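PDB 3TXV: probable tagatose 6-phosphate kinase from Sinorhizobium meliloti, which probably takes part in carbohydrate metabolism, perhaps as a tagatose-6-phosphate kinase. Local coordinates for residues 96-101 and 130-135. Sequence-based numbering, arbitrary orientation.
Sequences LGPNPW and LDTSMG
Leu-96 and Leu-130 face each other as a parallel bridge at the C-terminal ends of neighbouring strands in an eight-stranded parallel barrel of the TIM type. Here the pairing is tight: Asp-131 N donates to Leu-96 O at 3.0 Å, and both leucine side chains lean outward against helix 106-121. Beyond the bridge no further hydrogen bond joins the segments; van der Waals contacts follow, and the β-to-α loops clearly part only by Asn-99 and Met-134. Gly-97 brings its CA within 3.8 Å of Asp-131 O. Next, Pro-98 CD touches Thr-132 CG2 at 4.0 Å and Met-134 SE at 3.9 Å, from directions about a right angle apart. The selenomethionine chain is folded at chi2 and chi3 (-65° and -64°), which curls SE back beneath the proline ring and near Asn-99 N. This partly exposed end is looser: the methyl CE merely grazes Asn-99 CB at 4.2 Å. Asp-131 turns its carboxylate along its own loop, where OD1 accepts from Ser-133 OG through the syn lone pair at 2.7 Å, while OD2 bonds His-95 and Thr-177. With His-95 in a possible, unconfirmed metal site, the chemistry suggests that Asp-131 may act as a second-shell residue orienting that imidazole.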
loop_
_atom_site.group_PDB
_atom_site.type_symbol
_atom_site.label_atom_id
_atom_site.label_comp_id
_atom_site.label_asym_id
_atom_site.label_seq_id
_atom_site.Cartn_x
_atom_site.Cartn_y
_atom_site.Cartn_z
ATOM N N LEU A 96 -2.935 11.228 5.440
ATOM C CA LEU A 96 -3.441 11.661 6.750
ATOM C C LEU A 96 -4.099 13.011 6.632
ATOM O O LEU A 96 -3.622 13.881 5.924
ATOM C CB LEU A 96 -2.317 11.712 7.780
ATOM C CG LEU A 96 -1.706 10.412 8.321
ATOM C CD1 LEU A 96 -1.974 9.196 7.482
ATOM C CD2 LEU A 96 -0.224 10.612 8.507
ATOM N N GLY A 97 -5.204 13.182 7.334
ATOM C CA GLY A 97 -6.019 14.384 7.188
ATOM C C GLY A 97 -7.482 14.115 7.447
ATOM O O GLY A 97 -7.818 13.130 8.092
ATOM N N PRO A 98 -8.372 14.987 6.934
ATOM C CA PRO A 98 -9.829 14.926 7.173
ATOM C C PRO A 98 -10.575 13.797 6.464
ATOM O O PRO A 98 -11.755 13.565 6.759
ATOM C CB PRO A 98 -10.345 16.258 6.629
ATOM C CG PRO A 98 -9.170 17.079 6.268
ATOM C CD PRO A 98 -7.982 16.170 6.145
ATOM N N ASN A 99 -9.927 13.096 5.540
ATOM C CA ASN A 99 -10.628 12.091 4.723
ATOM C C ASN A 99 -11.608 11.148 5.435
ATOM O O ASN A 99 -12.716 10.965 4.962
ATOM C CB ASN A 99 -9.637 11.279 3.900
ATOM C CG ASN A 99 -10.317 10.393 2.895
ATOM O OD1 ASN A 99 -10.658 10.835 1.798
ATOM N ND2 ASN A 99 -10.523 9.130 3.258
ATOM N N PRO A 100 -11.215 10.529 6.564
ATOM C CA PRO A 100 -12.166 9.549 7.110
ATOM C C PRO A 100 -13.383 10.185 7.768
ATOM O O PRO A 100 -14.255 9.468 8.292
ATOM C CB PRO A 100 -11.347 8.804 8.160
ATOM C CG PRO A 100 -9.945 9.080 7.804
ATOM C CD PRO A 100 -9.938 10.476 7.285
ATOM N N TRP A 101 -13.444 11.513 7.739
ATOM C CA TRP A 101 -14.498 12.230 8.432
ATOM C C TRP A 101 -14.965 13.345 7.564
ATOM O O TRP A 101 -15.506 14.333 8.065
ATOM C CB TRP A 101 -13.986 12.812 9.741
ATOM C CG TRP A 101 -13.538 11.779 10.701
ATOM C CD1 TRP A 101 -14.321 10.954 11.433
ATOM C CD2 TRP A 101 -12.188 11.463 11.038
ATOM N NE1 TRP A 101 -13.543 10.131 12.223
ATOM C CE2 TRP A 101 -12.227 10.426 11.992
ATOM C CE3 TRP A 101 -10.945 11.946 10.619
ATOM C CZ2 TRP A 101 -11.073 9.857 12.528
ATOM C CZ3 TRP A 101 -9.797 11.393 11.175
ATOM C CH2 TRP A 101 -9.876 10.357 12.115
ATOM N N LEU A 130 0.686 14.275 4.424
ATOM C CA LEU A 130 -0.336 15.213 4.813
ATOM C C LEU A 130 -1.152 15.612 3.602
ATOM O O LEU A 130 -0.743 16.466 2.789
ATOM C CB LEU A 130 0.293 16.441 5.465
ATOM C CG LEU A 130 1.057 16.226 6.768
ATOM C CD1 LEU A 130 1.766 17.499 7.164
ATOM C CD2 LEU A 130 0.140 15.721 7.879
ATOM N N ASP A 131 -2.314 14.986 3.488
ATOM C CA ASP A 131 -3.203 15.258 2.391
ATOM C C ASP A 131 -4.470 15.868 2.925
ATOM O O ASP A 131 -5.304 15.161 3.493
ATOM C CB ASP A 131 -3.519 13.967 1.645
ATOM C CG ASP A 131 -4.304 14.216 0.364
ATOM O OD1 ASP A 131 -4.469 15.414 -0.009
ATOM O OD2 ASP A 131 -4.749 13.214 -0.261
ATOM N N THR A 132 -4.610 17.171 2.720
ATOM C CA THR A 132 -5.719 17.960 3.237
ATOM C C THR A 132 -6.556 18.564 2.106
ATOM O O THR A 132 -7.269 19.543 2.297
ATOM C CB THR A 132 -5.168 19.122 4.046
ATOM O OG1 THR A 132 -3.932 19.550 3.456
ATOM C CG2 THR A 132 -4.919 18.710 5.472
ATOM N N SER A 133 -6.474 17.975 0.927
ATOM C CA SER A 133 -6.946 18.645 -0.278
ATOM C C SER A 133 -8.429 18.447 -0.546
ATOM O O SER A 133 -9.018 19.145 -1.385
ATOM C CB SER A 133 -6.132 18.173 -1.481
ATOM O OG SER A 133 -6.152 16.759 -1.579
HETATM N N MSE A 134 -9.028 17.491 0.156
HETATM C CA MSE A 134 -10.435 17.166 -0.064
HETATM C C MSE A 134 -11.363 18.077 0.724
HETATM O O MSE A 134 -11.057 18.475 1.835
HETATM C CB MSE A 134 -10.718 15.679 0.189
HETATM C CG MSE A 134 -10.619 15.218 1.637
HETATM SE SE MSE A 134 -8.838 15.340 2.439
HETATM C CE MSE A 134 -7.903 14.074 1.306
ATOM N N GLY A 135 -12.486 18.415 0.136
ATOM C CA GLY A 135 -13.470 19.221 0.795
ATOM C C GLY A 135 -14.176 18.434 1.863
ATOM O O GLY A 135 -14.264 17.229 1.816
#